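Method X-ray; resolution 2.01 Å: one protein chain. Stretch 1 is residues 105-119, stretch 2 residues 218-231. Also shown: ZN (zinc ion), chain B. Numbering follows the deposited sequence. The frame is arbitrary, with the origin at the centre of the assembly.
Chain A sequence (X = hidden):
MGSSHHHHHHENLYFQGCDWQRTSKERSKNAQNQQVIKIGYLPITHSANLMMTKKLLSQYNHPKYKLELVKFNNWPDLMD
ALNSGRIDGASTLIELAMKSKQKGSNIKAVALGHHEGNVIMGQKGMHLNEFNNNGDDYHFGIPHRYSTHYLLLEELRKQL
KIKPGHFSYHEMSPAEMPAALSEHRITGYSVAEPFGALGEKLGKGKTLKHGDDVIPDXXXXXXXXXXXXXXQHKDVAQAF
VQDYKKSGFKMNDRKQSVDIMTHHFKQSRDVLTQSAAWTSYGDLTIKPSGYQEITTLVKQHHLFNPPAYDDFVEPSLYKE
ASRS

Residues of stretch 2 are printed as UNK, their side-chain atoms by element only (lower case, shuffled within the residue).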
# COMPACT_ATOMS: atom_id res chain seq x y z
N SER A 105 -6.81 -18.27 2.94
CA SER A 105 -6.64 -17.42 4.11
C SER A 105 -7.97 -17.02 4.71
O SER A 105 -8.95 -16.81 4.00
CB SER A 105 -5.86 -16.15 3.77
OG SER A 105 -5.82 -15.28 4.89
N ASN A 106 -7.99 -16.89 6.03
CA ASN A 106 -9.19 -16.48 6.72
C ASN A 106 -9.41 -14.95 6.77
O ASN A 106 -10.38 -14.48 7.37
CB ASN A 106 -9.13 -17.04 8.15
CG ASN A 106 -8.06 -16.38 8.99
OD1 ASN A 106 -7.94 -15.15 9.02
ND2 ASN A 106 -7.28 -17.19 9.71
N ILE A 107 -8.53 -14.17 6.14
CA ILE A 107 -8.64 -12.70 6.22
C ILE A 107 -9.77 -12.08 5.40
O ILE A 107 -10.30 -12.70 4.48
CB ILE A 107 -7.30 -11.99 5.86
CG1 ILE A 107 -6.85 -12.32 4.43
CG2 ILE A 107 -6.21 -12.37 6.84
CD1 ILE A 107 -5.56 -11.61 3.99
N LYS A 108 -10.12 -10.84 5.77
CA LYS A 108 -11.11 -10.02 5.09
C LYS A 108 -10.59 -8.59 5.04
O LYS A 108 -10.01 -8.11 6.04
CB LYS A 108 -12.43 -10.02 5.85
CG LYS A 108 -13.26 -11.32 5.78
CD LYS A 108 -14.07 -11.41 4.50
CE LYS A 108 -15.10 -12.52 4.57
NZ LYS A 108 -16.19 -12.32 3.53
N ALA A 109 -10.75 -7.94 3.89
CA ALA A 109 -10.38 -6.53 3.72
C ALA A 109 -11.57 -5.73 4.22
O ALA A 109 -12.73 -6.06 3.90
CB ALA A 109 -10.12 -6.19 2.27
N VAL A 110 -11.29 -4.70 5.00
CA VAL A 110 -12.34 -3.89 5.62
C VAL A 110 -12.32 -2.45 5.16
O VAL A 110 -13.36 -1.78 5.18
CB VAL A 110 -12.29 -4.00 7.16
CG1 VAL A 110 -12.47 -5.47 7.56
CG2 VAL A 110 -10.98 -3.43 7.74
N ALA A 111 -11.16 -1.98 4.71
CA ALA A 111 -11.05 -0.61 4.22
C ALA A 111 -9.76 -0.38 3.47
O ALA A 111 -8.80 -1.15 3.60
CB ALA A 111 -11.16 0.38 5.39
N LEU A 112 -9.71 0.70 2.70
CA LEU A 112 -8.46 1.07 2.02
C LEU A 112 -7.50 1.70 3.04
O LEU A 112 -7.94 2.22 4.06
CB LEU A 112 -8.74 2.12 0.94
CG LEU A 112 -9.66 1.73 -0.22
CD1 LEU A 112 -9.95 2.98 -1.07
CD2 LEU A 112 -9.03 0.58 -1.05
N GLY A 113 -6.21 1.64 2.79
CA GLY A 113 -5.25 2.33 3.63
C GLY A 113 -5.08 3.79 3.16
O GLY A 113 -4.71 4.66 3.94
N HIS A 114 -5.42 4.07 1.91
CA HIS A 114 -5.15 5.36 1.31
C HIS A 114 -5.61 5.38 -0.14
O HIS A 114 -6.07 4.37 -0.68
CB HIS A 114 -3.64 5.47 1.21
CG HIS A 114 -3.10 4.42 0.30
ND1 HIS A 114 -2.72 4.70 -1.00
CD2 HIS A 114 -3.06 3.08 0.43
CE1 HIS A 114 -2.38 3.57 -1.59
NE2 HIS A 114 -2.59 2.57 -0.75
N HIS A 115 -5.46 6.54 -0.77
CA HIS A 115 -5.66 6.69 -2.23
C HIS A 115 -4.33 7.23 -2.76
O HIS A 115 -3.68 8.04 -2.09
CB HIS A 115 -6.79 7.64 -2.61
CG HIS A 115 -8.15 7.15 -2.20
ND1 HIS A 115 -8.93 6.37 -3.02
CD2 HIS A 115 -8.85 7.34 -1.07
CE1 HIS A 115 -10.06 6.09 -2.40
NE2 HIS A 115 -10.04 6.67 -1.21
N GLU A 116 -3.93 6.76 -3.94
CA GLU A 116 -2.72 7.20 -4.62
C GLU A 116 -1.43 6.94 -3.85
O GLU A 116 -1.28 5.85 -3.25
CB GLU A 116 -2.85 8.69 -5.05
CG GLU A 116 -4.08 8.94 -5.91
CD GLU A 116 -4.07 8.18 -7.27
OE1 GLU A 116 -5.04 8.36 -8.04
OE2 GLU A 116 -3.10 7.44 -7.58
N GLY A 117 -0.47 7.86 -3.91
CA GLY A 117 0.79 7.68 -3.19
C GLY A 117 1.82 6.71 -3.78
O GLY A 117 2.78 6.33 -3.10
N ASN A 118 1.61 6.30 -5.03
CA ASN A 118 2.56 5.40 -5.74
C ASN A 118 3.37 6.15 -6.79
O ASN A 118 2.89 7.13 -7.39
CB ASN A 118 1.81 4.22 -6.42
CG ASN A 118 1.52 3.08 -5.44
OD1 ASN A 118 2.36 2.77 -4.60
ND2 ASN A 118 0.35 2.43 -5.58
N VAL A 119 4.61 5.72 -7.00
CA VAL A 119 5.46 6.33 -7.99
C VAL A 119 6.18 5.32 -8.87
O VAL A 119 6.26 4.14 -8.55
CB VAL A 119 6.55 7.20 -7.30
CG1 VAL A 119 5.92 8.36 -6.58
CG2 VAL A 119 7.41 6.37 -6.35
N UNK A 218 -5.88 3.73 -8.64
CA UNK A 218 -5.71 2.30 -8.54
C UNK A 218 -5.57 1.96 -7.06
O UNK A 218 -4.79 2.56 -6.34
c UNK A 218 -4.45 1.86 -9.29
N UNK A 219 -6.34 0.99 -6.58
CA UNK A 219 -6.19 0.60 -5.21
C UNK A 219 -4.82 -0.07 -5.04
O UNK A 219 -4.32 -0.75 -5.95
c UNK A 219 -10.19 2.15 -4.53
c UNK A 219 -9.79 -0.59 -4.50
c UNK A 219 -8.90 1.63 -4.65
c UNK A 219 -7.30 -0.34 -4.76
c UNK A 219 -11.06 -0.08 -4.35
o UNK A 219 -12.53 1.78 -4.23
c UNK A 219 -11.27 1.29 -4.37
c UNK A 219 -8.69 0.25 -4.68
N UNK A 220 -4.19 0.16 -3.88
CA UNK A 220 -2.91 -0.45 -3.56
C UNK A 220 -2.97 -1.22 -2.23
O UNK A 220 -3.04 -2.43 -2.23
c UNK A 220 -1.79 0.58 -3.56
s UNK A 220 -0.14 -0.17 -3.37
N UNK A 221 -2.92 -0.53 -1.12
CA UNK A 221 -2.97 -1.20 0.17
C UNK A 221 -4.34 -1.13 0.82
O UNK A 221 -5.05 -0.13 0.72
c UNK A 221 -1.92 -0.64 1.12
s UNK A 221 -0.20 -1.10 0.69
N UNK A 222 -4.67 -2.19 1.55
CA UNK A 222 -5.94 -2.30 2.29
C UNK A 222 -5.67 -2.74 3.73
O UNK A 222 -4.64 -3.37 4.02
c UNK A 222 -7.55 -2.86 0.39
c UNK A 222 -6.89 -3.38 1.65
c UNK A 222 -6.14 -4.69 1.42
N UNK A 223 -6.58 -2.38 4.63
CA UNK A 223 -6.56 -2.88 5.99
C UNK A 223 -7.32 -4.20 5.95
O UNK A 223 -8.52 -4.23 5.56
c UNK A 223 -7.42 -2.42 8.40
c UNK A 223 -6.10 -2.63 9.05
c UNK A 223 -8.26 -1.40 9.20
c UNK A 223 -7.26 -1.93 6.94
N UNK A 224 -6.63 -5.28 6.30
CA UNK A 224 -7.24 -6.58 6.41
C UNK A 224 -7.20 -7.04 7.86
O UNK A 224 -6.27 -6.68 8.60
c UNK A 224 -6.53 -7.17 4.09
c UNK A 224 -6.54 -7.62 5.55
c UNK A 224 -5.10 -7.85 6.04
N UNK A 225 -8.21 -7.80 8.27
CA UNK A 225 -8.27 -8.35 9.60
C UNK A 225 -8.47 -9.81 9.50
O UNK A 225 -9.15 -10.28 8.57
c UNK A 225 -9.47 -7.77 10.37
c UNK A 225 -8.24 -5.86 11.44
c UNK A 225 -9.43 -6.26 10.59
c UNK A 225 -10.73 -5.76 11.22
N UNK A 226 -7.88 -10.55 10.44
CA UNK A 226 -8.08 -11.98 10.50
C UNK A 226 -9.55 -12.23 10.84
O UNK A 226 -10.16 -11.49 11.61
c UNK A 226 -5.69 -12.80 11.02
n UNK A 226 -5.25 -14.83 12.43
n UNK A 226 -4.18 -15.98 10.72
c UNK A 226 -4.95 -15.96 11.80
c UNK A 226 -4.78 -13.49 12.05
n UNK A 226 -5.44 -17.10 12.25
c UNK A 226 -7.13 -12.65 11.51
N UNK A 227 -10.12 -13.28 10.26
CA UNK A 227 -11.53 -13.63 10.42
C UNK A 227 -12.06 -13.77 11.83
O UNK A 227 -13.21 -13.44 12.08
N UNK A 228 -11.23 -14.26 12.75
CA UNK A 228 -11.70 -14.43 14.12
C UNK A 228 -12.05 -13.10 14.80
O UNK A 228 -12.99 -13.04 15.60
o UNK A 228 -7.17 -14.54 14.59
c UNK A 228 -9.40 -14.68 15.34
o UNK A 228 -8.63 -15.34 13.14
c UNK A 228 -10.75 -15.27 14.98
c UNK A 228 -8.33 -14.86 14.27
N UNK A 229 -11.30 -12.04 14.51
CA UNK A 229 -11.62 -10.74 15.08
C UNK A 229 -13.02 -10.33 14.72
O UNK A 229 -13.76 -9.84 15.56
c UNK A 229 -10.66 -9.66 14.61
c UNK A 229 -8.53 -10.77 15.41
c UNK A 229 -9.39 -9.50 15.43
c UNK A 229 -8.63 -8.27 14.89
N UNK A 230 -13.40 -10.56 13.46
CA UNK A 230 -14.73 -10.21 12.98
C UNK A 230 -15.79 -11.12 13.58
O UNK A 230 -16.89 -10.67 13.91
c UNK A 230 -14.81 -10.30 11.45
c UNK A 230 -13.89 -7.99 11.22
c UNK A 230 -13.81 -9.41 10.70
c UNK A 230 -14.07 -9.43 9.21
N UNK A 231 -15.46 -12.40 13.72
CA UNK A 231 -16.42 -13.37 14.25
C UNK A 231 -16.53 -13.31 15.78
O UNK A 231 -17.63 -13.27 16.32
c UNK A 231 -16.01 -14.80 13.87
o UNK A 231 -16.32 -14.15 11.56
o UNK A 231 -16.03 -16.28 12.00
c UNK A 231 -16.13 -15.08 12.37
ZN ZN B . 0.55 0.11 -1.09
O HOH W 1 -5.64 1.69 -1.65
O HOH W 2 -3.05 5.20 -9.18
O HOH W 3 -5.78 4.96 -5.24
O HOH W 4 -1.60 3.42 -7.10
O HOH W 5 2.87 -0.43 -1.23

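Position 218 has one side-chain carbon and no more, so it is alanine. Ala218 reaches stretch 1 through water: one water accepts from Glu116 N and donates to Ala218 O.

Position 219 carries one carbon, then a six-carbon ring bearing one oxygen. Leu112 CD2 sits over one ring face, 3.6 Å from its centroid. This is tyrosine, and the contact with Tyr219 is a CH-pi one.

Position 220 has one carbon and one sulfur. The sulfur lies 2.4 Å from the zinc, as suits cysteine. Asn118 ND2 donates to Cys220 SG at 3.4 Å.

Position 221 again has one carbon and one sulfur, 2.3 Å from the same zinc. It is a second cysteine. Its backbone joins stretch 1: Cys221 N donates to His114 NE2 at 3.1 Å, and Gly113 N to Cys221 O at 3.0 Å.

Position 222 has three carbons, forked at CB, which is 4.3 Å from Ala109 CB. It is valine.

Position 223 has four carbons, forked at the second. That is leucine. Leu223 CD2 lies 3.7 Å from Val110 CG2. Val110 N donates to Leu223 O at 2.9 Å, and Leu223 N to Ala111 O at 2.7 Å.

Position 224 has three carbons, forked at CB, on the same sheet face as Ala109. It is valine; Val224 CG1 is 4.1 Å from Ala109 CB.

Position 225 has four carbons, forked at the second, so it is leucine. Leu225 CD1 meets Val110 CG1 at 4.1 Å. Its backbone pairs both ways with Lys108: Lys108 N to Leu225 O at 3.0 Å, Leu225 N to Lys108 O at 2.9 Å.

Position 226 has three carbons, a nitrogen, then a carbon with two nitrogens: arginine. Asn106 ND2 lies over one face of the guanidinium.

Position 227 has no side-chain atoms and is glycine. A CB here would clash with Asn106 O. Gly227 N donates to Asn106 OD1 at 3.1 Å.

Position 228 has three carbons, the third carrying two oxygens: glutamate. Glu228 OE2 accepts a hydrogen bond from Arg226 NE at 2.9 Å, part of a salt bridge.

Position 229 has four carbons, forked at the second, out of reach: Leu229. Position 230 has the same pattern; Leu230 CD1 packs 3.8 Å from Lys108 CB. Position 231 has two carbons, the second with two oxygens: Asp231.

The contact is an antiparallel pairing, with a beta bulge between Ala109 and Ala111. Apolar side chains pack along it. Zinc binds both cysteines beyond one end, and Asn106 holds Gly227 at the other.

Stretch 2 218-231: AYCCVLVLRGELLD
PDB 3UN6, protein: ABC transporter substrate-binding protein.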